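Local coordinates for natterin-like protein (Lethenteron camtschaticum, PDB 6IUL), which probably acts as a cytotoxic, pore-forming immune protein of the lamprey, joining a jacalin-like lectin domain to an aerolysin-type pore-forming module, at residues Met154-Met159 against Gly217-Met222; Tyr176-Asp179 against Val183-Tyr186. One frame throughout, in Å; residues are numbered along the deposited sequence.

Contact 1. Residues Met154-Met159 against Gly217-Met222; sequences MKYPTM and GIPEVM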
loop_
_atom_site.group_PDB
_atom_site.type_symbol
_atom_site.label_atom_id
_atom_site.label_comp_id
_atom_site.label_asym_id
_atom_site.label_seq_id
_atom_site.Cartn_x
_atom_site.Cartn_y
_atom_site.Cartn_z
ATOM N N MET A 154 8.386 19.309 -5.701
ATOM C CA MET A 154 8.503 18.258 -6.711
ATOM C C MET A 154 8.461 18.864 -8.120
ATOM O O MET A 154 7.594 19.645 -8.422
ATOM C CB MET A 154 7.380 17.221 -6.557
ATOM C CG MET A 154 7.460 16.060 -7.545
ATOM S SD MET A 154 8.934 15.051 -7.331
ATOM C CE MET A 154 8.701 14.395 -5.669
ATOM N N LYS A 155 9.414 18.476 -8.961
ATOM C CA LYS A 155 9.500 18.976 -10.334
ATOM C C LYS A 155 9.835 17.839 -11.267
ATOM O O LYS A 155 10.606 16.965 -10.926
ATOM C CB LYS A 155 10.572 20.071 -10.477
ATOM C CG LYS A 155 10.174 21.368 -9.836
ATOM C CD LYS A 155 11.368 22.302 -9.672
ATOM C CE LYS A 155 10.979 23.702 -9.236
ATOM N NZ LYS A 155 10.786 23.824 -7.767
ATOM N N TYR A 156 9.234 17.873 -12.458
ATOM C CA TYR A 156 9.474 16.919 -13.517
ATOM C C TYR A 156 10.038 17.728 -14.699
ATOM O O TYR A 156 9.288 18.192 -15.570
ATOM C CB TYR A 156 8.173 16.198 -13.897
ATOM C CG TYR A 156 7.490 15.605 -12.713
ATOM C CD1 TYR A 156 7.793 14.322 -12.292
ATOM C CD2 TYR A 156 6.530 16.341 -12.013
ATOM C CE1 TYR A 156 7.142 13.763 -11.192
ATOM C CE2 TYR A 156 5.900 15.811 -10.911
ATOM C CZ TYR A 156 6.221 14.523 -10.492
ATOM O OH TYR A 156 5.590 14.005 -9.384
ATOM N N PRO A 157 11.362 17.927 -14.706
ATOM C CA PRO A 157 11.959 18.925 -15.617
ATOM C C PRO A 157 11.910 18.556 -17.127
ATOM O O PRO A 157 12.077 19.413 -17.957
ATOM C CB PRO A 157 13.412 19.044 -15.112
ATOM C CG PRO A 157 13.657 17.797 -14.342
ATOM C CD PRO A 157 12.344 17.326 -13.789
ATOM N N THR A 158 11.688 17.297 -17.463
ATOM C CA THR A 158 11.582 16.903 -18.874
ATOM C C THR A 158 10.134 16.663 -19.320
ATOM O O THR A 158 9.904 16.212 -20.441
ATOM C CB THR A 158 12.373 15.644 -19.180
ATOM O OG1 THR A 158 11.766 14.520 -18.546
ATOM C CG2 THR A 158 13.862 15.786 -18.746
ATOM N N MET A 159 9.172 16.986 -18.454
ATOM C CA MET A 159 7.788 16.615 -18.670
ATOM C C MET A 159 7.164 17.206 -19.955
ATOM O O MET A 159 6.546 16.479 -20.735
ATOM C CB MET A 159 6.933 17.030 -17.475
ATOM C CG MET A 159 5.480 16.579 -17.647
ATOM S SD MET A 159 4.539 16.568 -16.113
ATOM C CE MET A 159 3.742 18.165 -16.147
ATOM N N GLY A 217 1.730 16.917 -6.362
ATOM C CA GLY A 217 0.639 16.450 -7.184
ATOM C C GLY A 217 1.062 15.239 -7.977
ATOM O O GLY A 217 2.235 14.981 -8.141
ATOM N N ILE A 218 0.098 14.510 -8.525
ATOM C CA ILE A 218 0.418 13.309 -9.299
ATOM C C ILE A 218 0.415 13.638 -10.793
ATOM O O ILE A 218 -0.492 14.320 -11.286
ATOM C CB ILE A 218 -0.589 12.181 -8.962
ATOM C CG1 ILE A 218 -0.242 11.572 -7.593
ATOM C CG2 ILE A 218 -0.593 11.100 -10.027
ATOM C CD1 ILE A 218 -1.251 10.570 -7.076
ATOM N N PRO A 219 1.439 13.173 -11.527
ATOM C CA PRO A 219 1.444 13.314 -12.982
ATOM C C PRO A 219 0.250 12.593 -13.618
ATOM O O PRO A 219 -0.042 11.426 -13.303
ATOM C CB PRO A 219 2.764 12.662 -13.406
ATOM C CG PRO A 219 3.625 12.806 -12.202
ATOM C CD PRO A 219 2.712 12.646 -11.028
ATOM N N GLU A 220 -0.434 13.314 -14.497
ATOM C CA GLU A 220 -1.647 12.817 -15.133
ATOM C C GLU A 220 -1.551 13.146 -16.612
ATOM O O GLU A 220 -0.750 13.982 -17.053
ATOM C CB GLU A 220 -2.903 13.488 -14.520
ATOM C CG GLU A 220 -3.210 13.092 -13.083
ATOM C CD GLU A 220 -4.335 13.902 -12.450
ATOM O OE1 GLU A 220 -4.868 14.842 -13.104
ATOM O OE2 GLU A 220 -4.675 13.593 -11.283
ATOM N N VAL A 221 -2.447 12.540 -17.371
ATOM C CA VAL A 221 -2.572 12.808 -18.778
ATOM C C VAL A 221 -3.747 13.756 -19.013
ATOM O O VAL A 221 -4.734 13.708 -18.312
ATOM C CB VAL A 221 -2.735 11.486 -19.522
ATOM C CG1 VAL A 221 -3.408 11.677 -20.865
ATOM C CG2 VAL A 221 -1.380 10.816 -19.685
ATOM N N MET A 222 -3.611 14.631 -20.000
ATOM C CA MET A 222 -4.586 15.679 -20.277
ATOM C C MET A 222 -4.880 15.738 -21.780
ATOM O O MET A 222 -3.966 15.702 -22.617
ATOM C CB MET A 222 -4.000 17.014 -19.801
ATOM C CG MET A 222 -4.756 18.266 -20.198
ATOM S SD MET A 222 -3.810 19.729 -19.713
ATOM C CE MET A 222 -4.591 20.080 -18.132
#

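Contact 2. Residues Tyr176-Asp179 against Val183-Tyr186; sequences YKND and VQSY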
loop_
_atom_site.group_PDB
_atom_site.type_symbol
_atom_site.label_atom_id
_atom_site.label_comp_id
_atom_site.label_asym_id
_atom_site.label_seq_id
_atom_site.Cartn_x
_atom_site.Cartn_y
_atom_site.Cartn_z
ATOM N N TYR A 176 -27.689 -1.933 -30.579
ATOM C CA TYR A 176 -29.083 -1.502 -30.487
ATOM C C TYR A 176 -29.652 -1.519 -31.889
ATOM O O TYR A 176 -29.148 -0.810 -32.769
ATOM C CB TYR A 176 -29.159 -0.081 -29.902
ATOM C CG TYR A 176 -28.556 0.010 -28.533
ATOM C CD1 TYR A 176 -29.287 -0.369 -27.404
ATOM C CD2 TYR A 176 -27.254 0.432 -28.351
ATOM C CE1 TYR A 176 -28.742 -0.303 -26.126
ATOM C CE2 TYR A 176 -26.687 0.465 -27.080
ATOM C CZ TYR A 176 -27.417 0.098 -25.981
ATOM O OH TYR A 176 -26.812 0.118 -24.744
ATOM N N LYS A 177 -30.652 -2.350 -32.115
ATOM C CA LYS A 177 -31.241 -2.465 -33.429
ATOM C C LYS A 177 -32.714 -2.011 -33.392
ATOM O O LYS A 177 -33.506 -2.524 -32.614
ATOM C CB LYS A 177 -31.116 -3.885 -33.959
ATOM C CG LYS A 177 -31.382 -3.913 -35.465
ATOM C CD LYS A 177 -31.429 -5.302 -36.097
ATOM C CE LYS A 177 -31.305 -5.156 -37.628
ATOM N NZ LYS A 177 -31.746 -6.352 -38.401
ATOM N N ASN A 178 -33.049 -1.048 -34.241
ATOM C CA ASN A 178 -34.387 -0.444 -34.279
ATOM C C ASN A 178 -35.096 -0.911 -35.537
ATOM O O ASN A 178 -34.840 -0.415 -36.657
ATOM C CB ASN A 178 -34.328 1.093 -34.260
ATOM C CG ASN A 178 -35.709 1.745 -34.193
ATOM O OD1 ASN A 178 -36.716 1.044 -34.176
ATOM N ND2 ASN A 178 -35.757 3.086 -34.106
ATOM N N ASP A 179 -35.969 -1.895 -35.328
ATOM C CA ASP A 179 -36.717 -2.527 -36.401
ATOM C C ASP A 179 -38.116 -1.912 -36.515
ATOM O O ASP A 179 -38.928 -2.351 -37.343
ATOM C CB ASP A 179 -36.835 -4.026 -36.139
ATOM C CG ASP A 179 -35.572 -4.799 -36.531
ATOM O OD1 ASP A 179 -34.707 -4.343 -37.308
ATOM O OD2 ASP A 179 -35.476 -5.947 -36.088
ATOM N N VAL A 183 -38.111 6.449 -34.194
ATOM C CA VAL A 183 -36.861 6.549 -33.487
ATOM C C VAL A 183 -36.963 5.985 -32.079
ATOM O O VAL A 183 -37.946 6.210 -31.366
ATOM C CB VAL A 183 -36.341 8.001 -33.468
ATOM C CG1 VAL A 183 -37.385 8.956 -32.927
ATOM C CG2 VAL A 183 -35.091 8.113 -32.623
ATOM N N GLN A 184 -35.962 5.214 -31.686
ATOM C CA GLN A 184 -35.975 4.668 -30.336
ATOM C C GLN A 184 -34.799 5.263 -29.549
ATOM O O GLN A 184 -33.752 5.693 -30.072
ATOM C CB GLN A 184 -35.877 3.157 -30.323
ATOM C CG GLN A 184 -36.998 2.354 -30.957
ATOM C CD GLN A 184 -36.585 0.837 -31.133
ATOM O OE1 GLN A 184 -35.377 0.494 -31.179
ATOM N NE2 GLN A 184 -37.567 -0.055 -31.250
ATOM N N SER A 185 -34.947 5.246 -28.246
ATOM C CA SER A 185 -33.938 5.803 -27.396
ATOM C C SER A 185 -33.652 4.831 -26.245
ATOM O O SER A 185 -34.561 4.268 -25.698
ATOM C CB SER A 185 -34.412 7.174 -26.963
ATOM O OG SER A 185 -33.281 7.877 -26.501
ATOM N N TYR A 186 -32.385 4.601 -25.944
ATOM C CA TYR A 186 -31.952 3.585 -24.946
ATOM C C TYR A 186 -30.885 4.144 -24.059
ATOM O O TYR A 186 -30.332 5.164 -24.358
ATOM C CB TYR A 186 -31.302 2.369 -25.643
ATOM C CG TYR A 186 -32.161 1.619 -26.618
ATOM C CD1 TYR A 186 -32.244 2.018 -27.931
ATOM C CD2 TYR A 186 -32.869 0.491 -26.229
ATOM C CE1 TYR A 186 -33.029 1.327 -28.836
ATOM C CE2 TYR A 186 -33.625 -0.226 -27.135
ATOM C CZ TYR A 186 -33.704 0.204 -28.425
ATOM O OH TYR A 186 -34.452 -0.516 -29.337
#

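Contact 1. Residues Met154-Met159 against Gly217-Met222
The Y156 ring and the P219 ring meet in a CH-pi contact within the elongated beta module of the aerolysin/epsilon-toxin class. P219 CG stands 4.0 Å from the centroid of the Y156 ring and 29° off its normal, which places it over the face but displaced from the centre. The displacement runs toward the phenol end: P219 CG is 3.6 Å from Y156 CZ, and P219 CD is 3.6 Å from Y156 OH. The two side chains lie at about a right angle, and both residues are buried. Y156 OH also passes 3.7 Å from G217 O, close enough for packing but not hydrogen-bonded to it; the hydroxyl is instead bonded to W200 NE1, on strand 184-200, which holds the outer end of the ring. At the inner end, chi1 of -52° sets CG of Y156 anti to the carbonyl carbon, sending the ring toward 217-222. Strand 135-155 ends at K155, and the chain then enters a type I turn from Y156 to M159. On the other side, segment 217-222 is joined to strand 228-238 by backbone bonds of I218 to G233 and of E220 to T231, and Y299 of strand 290-313 packs on P219. The turn itself is closed by the M159 N to Y156 O hydrogen bond, 3.1 Å long.

Contact 2. Residues Tyr176-Asp179 against Val183-Tyr186
Different first torsions bring the amides of N178 and Q184 together: CG of N178 is anti to its own backbone N (-176°), whereas CG of Q184 is anti to the carbonyl carbon, with the glutamine chain extended beyond. The segments flank a short connection between strands 166-178 and 184-200, in the long beta module of the aerolysin/epsilon-toxin class. They run antiparallel, but their axes approach only to 8.6 Å, and each bonds its backbone to a different neighbour: Y176 and N178 to strand 260-285, Q184 and Y186 to strand 241-256. Side chains therefore make the contact. The two amide planes are 5° apart and stacked, with N178 OD1 3.1 Å from Q184 CD. N178 finds its hydrogen bonds beyond this stack: OD1 with T180 OG1, and ND2 with the carbonyl oxygens of I182 and V256, which fix the amide's rotation. Farther from the connection, the Y176 and Y186 side chains pass one another head to tail, their ring planes inclined at 36° and their centroids 5.0 Å apart. Y176 CD1 lies above one face of the Y186 ring, away from its centre, and reaches Y186 CG at 3.6 Å.

How the contacts relate
The centres of contacts 1 and 2 lie 44 Å apart, with about 26 Å between nearest atoms, so the two do not touch. Along the chain, 154-159 comes first, then 176-179 and 183-186, and finally 217-222; contact 2 thus falls wholly between the two segments of contact 1. Strand 135-155 is followed by strand 166-178, and both pair antiparallel with strand 260-285 in one large sheet. Contact 1 lies about 18 Å from the chain's centre and contact 2 about 56 Å, on the same side of it. Contact 1 is thus the nearer to that centre and contact 2 close to one end of the elongated molecule, consistent with the rod-like build of aerolysin-type pore formers.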